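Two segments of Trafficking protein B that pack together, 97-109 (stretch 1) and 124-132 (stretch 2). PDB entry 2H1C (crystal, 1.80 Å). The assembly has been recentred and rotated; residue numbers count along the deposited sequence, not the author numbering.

Stretch 1 97-109: GKEIAAADGYIAA
Stretch 2 124-132: GSFFAADVA

Stretch 1 runs as an extended loop from Lys-98 to Ala-101 (phi/psi near -101/154, -113/125, -143/117 and -78/159), then turns into a helix from Ala-102. Ala-101 is the N-cap residue. Stretch 2 is helical from Gly-124 to Ala-128. The helix axes approach to 9.6 Å and their N-to-C directions differ by 55°. CA of Ile-100 lies 4.8 Å from CA of Ser-125, CA of Lys-98 6.0 Å from CA of Ala-128, and CA of Ala-108 6.1 Å from CA of Phe-126. The contact buries 512 Å² in total.

Apolar packing makes up most of it. Ile-100 (chi1 m, chi2 t) starts sideways, but its end reaches stretch 2: CD1 is 3.8 Å from CB of Ala-128 and 3.9 Å from CB of Ala-129. Ala-108 points toward stretch 2, and its CB lies 3.6 Å from CD2 of Phe-126 and 3.8 Å from CB of Ala-129. These small methyls allow close approach. Phe-126 (chi1 m, chi2 94°) fills the space beside the first helix; its CE2 is 3.9 Å from CG2 of Ile-107 and 3.7 Å from O of Asp-104. Val-131 (chi1 t) places CG2 3.7 Å from O of Ala-108. At the exposed margin, CB of Lys-98 (chi1 m) meets CB of Ala-128 at 3.6 Å.

Polar contacts centre on one water. It accepts from N of Ala-101 (2.7 Å), donates to OD1 of Asp-104 (2.7 Å), and hydrogen-bonds OG of Ser-125 (2.6 Å). Asp-104 and Ser-125, both chi1 m, point toward the opposing stretch; OD1 and OG are 3.1 Å apart. O of Glu-99 is buried without a partner.

After the second helix, Asp-130 adopts positive phi (60/40) in a Schellman motif. N of Val-131 bonds O of Phe-126 at 3.2 Å, and N of Asp-130 bonds O of Phe-127 at 3.0 Å.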

ATOM      1  N   GLY A  97      22.682   3.436  -0.471  1.00 22.44           N
ATOM      2  CA  GLY A  97      22.572   4.823  -0.050  1.00 25.03           C
ATOM      3  C   GLY A  97      21.558   5.683  -0.771  1.00 28.97           C
ATOM      4  O   GLY A  97      21.693   6.907  -0.783  1.00 27.64           O
ATOM      5  N   LYS A  98      20.548   5.053  -1.367  1.00 30.45           N
ATOM      6  CA  LYS A  98      19.499   5.769  -2.090  1.00 33.71           C
ATOM      7  C   LYS A  98      18.272   5.855  -1.192  1.00 34.38           C
ATOM      8  O   LYS A  98      18.070   5.013  -0.319  1.00 34.37           O
ATOM      9  CB  LYS A  98      19.143   5.035  -3.388  1.00 38.09           C
ATOM     10  CG  LYS A  98      20.332   4.728  -4.290  1.00 41.53           C
ATOM     11  CD  LYS A  98      19.908   3.986  -5.558  1.00 47.44           C
ATOM     12  CE  LYS A  98      21.113   3.396  -6.299  1.00 49.20           C
ATOM     13  NZ  LYS A  98      22.158   4.411  -6.630  1.00 50.75           N
ATOM     14  N   GLU A  99      17.441   6.864  -1.419  1.00 35.67           N
ATOM     15  CA  GLU A  99      16.251   7.057  -0.603  1.00 35.92           C
ATOM     16  C   GLU A  99      14.932   6.838  -1.342  1.00 34.65           C
ATOM     17  O   GLU A  99      14.680   7.449  -2.385  1.00 34.86           O
ATOM     18  CB  GLU A  99      16.281   8.464   0.002  1.00 42.84           C
ATOM     19  CG  GLU A  99      16.530   9.559  -1.024  1.00 49.90           C
ATOM     20  CD  GLU A  99      17.104  10.819  -0.400  1.00 55.98           C
ATOM     21  OE1 GLU A  99      18.219  10.745   0.167  1.00 57.56           O
ATOM     22  OE2 GLU A  99      16.444  11.880  -0.474  1.00 58.60           O
ATOM     23  N   ILE A 100      14.109   5.945  -0.795  1.00 29.85           N
ATOM     24  CA  ILE A 100      12.793   5.633  -1.349  1.00 27.59           C
ATOM     25  C   ILE A 100      11.825   5.399  -0.184  1.00 27.26           C
ATOM     26  O   ILE A 100      12.004   4.470   0.605  1.00 30.57           O
ATOM     27  CB  ILE A 100      12.807   4.349  -2.221  1.00 24.54           C
ATOM     28  CG1 ILE A 100      13.834   4.482  -3.342  1.00 25.49           C
ATOM     29  CG2 ILE A 100      11.421   4.102  -2.813  1.00 23.22           C
ATOM     30  CD1 ILE A 100      13.935   3.269  -4.238  1.00 25.55           C
ATOM     31  N   ALA A 101      10.805   6.243  -0.086  1.00 27.45           N
ATOM     32  CA  ALA A 101       9.801   6.127   0.964  1.00 27.43           C
ATOM     33  C   ALA A 101       8.831   5.007   0.599  1.00 26.29           C
ATOM     34  O   ALA A 101       8.724   4.632  -0.573  1.00 24.98           O
ATOM     35  CB  ALA A 101       9.050   7.446   1.114  1.00 30.78           C
ATOM     36  N   ALA A 102       8.125   4.472   1.592  1.00 22.31           N
ATOM     37  CA  ALA A 102       7.176   3.380   1.345  1.00 24.25           C
ATOM     38  C   ALA A 102       6.162   3.702   0.239  1.00 23.27           C
ATOM     39  O   ALA A 102       5.992   2.921  -0.701  1.00 22.57           O
ATOM     40  CB  ALA A 102       6.436   3.023   2.644  1.00 21.81           C
ATOM     41  N   ALA A 103       5.492   4.845   0.371  1.00 22.03           N
ATOM     42  CA  ALA A 103       4.484   5.293  -0.589  1.00 23.87           C
ATOM     43  C   ALA A 103       5.003   5.297  -2.024  1.00 21.60           C
ATOM     44  O   ALA A 103       4.344   4.778  -2.931  1.00 20.35           O
ATOM     45  CB  ALA A 103       3.993   6.694  -0.222  1.00 23.20           C
ATOM     46  N   ASP A 104       6.176   5.884  -2.230  1.00 18.46           N
ATOM     47  CA  ASP A 104       6.759   5.942  -3.566  1.00 17.31           C
ATOM     48  C   ASP A 104       7.163   4.538  -3.983  1.00 15.26           C
ATOM     49  O   ASP A 104       7.055   4.169  -5.146  1.00 12.98           O
ATOM     50  CB  ASP A 104       7.975   6.878  -3.577  1.00 22.36           C
ATOM     51  CG  ASP A 104       7.582   8.344  -3.448  1.00 28.27           C
ATOM     52  OD1 ASP A 104       8.446   9.171  -3.090  1.00 34.91           O
ATOM     53  OD2 ASP A 104       6.409   8.676  -3.718  1.00 26.74           O
ATOM     54  N   GLY A 105       7.616   3.746  -3.013  1.00 13.19           N
ATOM     55  CA  GLY A 105       8.004   2.384  -3.305  1.00 13.98           C
ATOM     56  C   GLY A 105       6.844   1.567  -3.852  1.00 12.55           C
ATOM     57  O   GLY A 105       7.037   0.760  -4.755  1.00 12.14           O
ATOM     58  N   TYR A 106       5.643   1.749  -3.303  1.00 13.72           N
ATOM     59  CA  TYR A 106       4.477   0.988  -3.781  1.00 15.14           C
ATOM     60  C   TYR A 106       4.185   1.286  -5.247  1.00 14.04           C
ATOM     61  O   TYR A 106       3.904   0.382  -6.043  1.00 13.84           O
ATOM     62  CB  TYR A 106       3.229   1.333  -2.973  1.00 18.12           C
ATOM     63  CG  TYR A 106       3.307   0.911  -1.533  1.00 19.52           C
ATOM     64  CD1 TYR A 106       2.690   1.661  -0.540  1.00 24.46           C
ATOM     65  CD2 TYR A 106       4.012  -0.234  -1.161  1.00 22.16           C
ATOM     66  CE1 TYR A 106       2.772   1.283   0.802  1.00 27.60           C
ATOM     67  CE2 TYR A 106       4.102  -0.624   0.178  1.00 29.58           C
ATOM     68  CZ  TYR A 106       3.480   0.143   1.151  1.00 29.18           C
ATOM     69  OH  TYR A 106       3.586  -0.224   2.477  1.00 33.22           O
ATOM     70  N   ILE A 107       4.236   2.570  -5.584  1.00 14.28           N
ATOM     71  CA  ILE A 107       3.977   3.015  -6.942  1.00 11.22           C
ATOM     72  C   ILE A 107       5.064   2.527  -7.872  1.00 10.76           C
ATOM     73  O   ILE A 107       4.767   2.003  -8.940  1.00 10.77           O
ATOM     74  CB  ILE A 107       3.871   4.543  -6.996  1.00 13.84           C
ATOM     75  CG1 ILE A 107       2.694   4.993  -6.122  1.00 19.77           C
ATOM     76  CG2 ILE A 107       3.636   5.002  -8.425  1.00 12.04           C
ATOM     77  CD1 ILE A 107       2.514   6.479  -6.045  1.00 30.03           C
ATOM     78  N   ALA A 108       6.322   2.666  -7.464  1.00 11.19           N
ATOM     79  CA  ALA A 108       7.412   2.224  -8.311  1.00  9.34           C
ATOM     80  C   ALA A 108       7.346   0.724  -8.596  1.00 12.97           C
ATOM     81  O   ALA A 108       7.558   0.296  -9.732  1.00 14.06           O
ATOM     82  CB  ALA A 108       8.754   2.603  -7.691  1.00 12.60           C
ATOM     83  N   ALA A 109       7.025  -0.076  -7.580  1.00 11.33           N
ATOM     84  CA  ALA A 109       6.939  -1.530  -7.763  1.00 10.97           C
ATOM     85  C   ALA A 109       5.785  -1.907  -8.704  1.00  9.95           C
ATOM     86  O   ALA A 109       5.899  -2.846  -9.495  1.00 12.15           O
ATOM     87  CB  ALA A 109       6.761  -2.233  -6.398  1.00  8.76           C
ATOM     88  N   GLY A 124      12.966  11.741  -7.977  1.00 25.50           N
ATOM     89  CA  GLY A 124      14.002  11.203  -7.111  1.00 28.17           C
ATOM     90  C   GLY A 124      13.911   9.738  -6.721  1.00 26.11           C
ATOM     91  O   GLY A 124      14.757   8.931  -7.103  1.00 27.88           O
ATOM     92  N   SER A 125      12.882   9.379  -5.965  1.00 28.03           N
ATOM     93  CA  SER A 125      12.725   8.000  -5.517  1.00 27.29           C
ATOM     94  C   SER A 125      12.624   6.990  -6.652  1.00 27.64           C
ATOM     95  O   SER A 125      13.120   5.868  -6.537  1.00 27.17           O
ATOM     96  CB  SER A 125      11.486   7.873  -4.628  1.00 30.09           C
ATOM     97  OG  SER A 125      11.488   8.861  -3.619  1.00 35.75           O
ATOM     98  N   PHE A 126      11.994   7.380  -7.754  1.00 25.82           N
ATOM     99  CA  PHE A 126      11.823   6.451  -8.855  1.00 25.22           C
ATOM    100  C   PHE A 126      13.108   6.166  -9.608  1.00 27.91           C
ATOM    101  O   PHE A 126      13.293   5.077 -10.148  1.00 28.19           O
ATOM    102  CB  PHE A 126      10.717   6.953  -9.778  1.00 25.62           C
ATOM    103  CG  PHE A 126       9.400   7.126  -9.078  1.00 20.03           C
ATOM    104  CD1 PHE A 126       9.033   8.359  -8.549  1.00 17.94           C
ATOM    105  CD2 PHE A 126       8.547   6.036  -8.896  1.00 20.22           C
ATOM    106  CE1 PHE A 126       7.839   8.513  -7.839  1.00 21.66           C
ATOM    107  CE2 PHE A 126       7.348   6.172  -8.188  1.00 19.33           C
ATOM    108  CZ  PHE A 126       6.994   7.416  -7.658  1.00 20.25           C
ATOM    109  N   PHE A 127      14.012   7.137  -9.633  1.00 30.69           N
ATOM    110  CA  PHE A 127      15.284   6.919 -10.299  1.00 32.53           C
ATOM    111  C   PHE A 127      16.037   5.853  -9.508  1.00 32.46           C
ATOM    112  O   PHE A 127      16.643   4.948 -10.082  1.00 33.70           O
ATOM    113  CB  PHE A 127      16.087   8.216 -10.348  1.00 34.10           C
ATOM    114  CG  PHE A 127      15.754   9.085 -11.523  1.00 37.55           C
ATOM    115  CD1 PHE A 127      15.761   8.556 -12.810  1.00 40.02           C
ATOM    116  CD2 PHE A 127      15.476  10.437 -11.356  1.00 38.70           C
ATOM    117  CE1 PHE A 127      15.501   9.359 -13.912  1.00 40.18           C
ATOM    118  CE2 PHE A 127      15.215  11.252 -12.455  1.00 39.49           C
ATOM    119  CZ  PHE A 127      15.228  10.710 -13.734  1.00 39.37           C
ATOM    120  N   ALA A 128      15.970   5.952  -8.183  1.00 31.65           N
ATOM    121  CA  ALA A 128      16.636   4.997  -7.304  1.00 31.28           C
ATOM    122  C   ALA A 128      15.996   3.609  -7.388  1.00 30.73           C
ATOM    123  O   ALA A 128      16.639   2.598  -7.099  1.00 29.81           O
ATOM    124  CB  ALA A 128      16.608   5.508  -5.869  1.00 31.09           C
ATOM    125  N   ALA A 129      14.730   3.565  -7.789  1.00 29.55           N
ATOM    126  CA  ALA A 129      14.015   2.299  -7.925  1.00 30.48           C
ATOM    127  C   ALA A 129      14.334   1.673  -9.284  1.00 31.12           C
ATOM    128  O   ALA A 129      13.892   0.565  -9.586  1.00 31.25           O
ATOM    129  CB  ALA A 129      12.509   2.529  -7.795  1.00 28.43           C
ATOM    130  N   ASP A 130      15.110   2.382 -10.099  1.00 32.51           N
ATOM    131  CA  ASP A 130      15.467   1.883 -11.423  1.00 32.34           C
ATOM    132  C   ASP A 130      14.223   1.638 -12.277  1.00 30.62           C
ATOM    133  O   ASP A 130      14.127   0.636 -12.994  1.00 32.16           O
ATOM    134  CB  ASP A 130      16.276   0.583 -11.305  1.00 40.00           C
ATOM    135  CG  ASP A 130      17.738   0.830 -10.958  1.00 45.23           C
ATOM    136  OD1 ASP A 130      18.463   1.395 -11.811  1.00 47.53           O
ATOM    137  OD2 ASP A 130      18.160   0.457  -9.837  1.00 48.30           O
ATOM    138  N   VAL A 131      13.257   2.547 -12.183  1.00 24.75           N
ATOM    139  CA  VAL A 131      12.035   2.429 -12.973  1.00 23.76           C
ATOM    140  C   VAL A 131      11.975   3.645 -13.891  1.00 20.37           C
ATOM    141  O   VAL A 131      12.411   4.728 -13.509  1.00 19.41           O
ATOM    142  CB  VAL A 131      10.768   2.390 -12.071  1.00 23.30           C
ATOM    143  CG1 VAL A 131       9.518   2.360 -12.922  1.00 27.25           C
ATOM    144  CG2 VAL A 131      10.807   1.155 -11.183  1.00 26.44           C
ATOM    145  N   ALA A 132      11.459   3.464 -15.102  1.00 18.12           N
ATOM    146  CA  ALA A 132      11.367   4.579 -16.046  1.00 19.28           C
ATOM    147  C   ALA A 132      10.455   5.665 -15.480  1.00 19.60           C
ATOM    148  O   ALA A 132       9.435   5.370 -14.846  1.00 17.14           O
ATOM    149  CB  ALA A 132      10.831   4.096 -17.372  1.00 19.95           C
TER
HETATM  150  O   HOH W   1      10.435   8.601  -1.306  1.00 33.57           O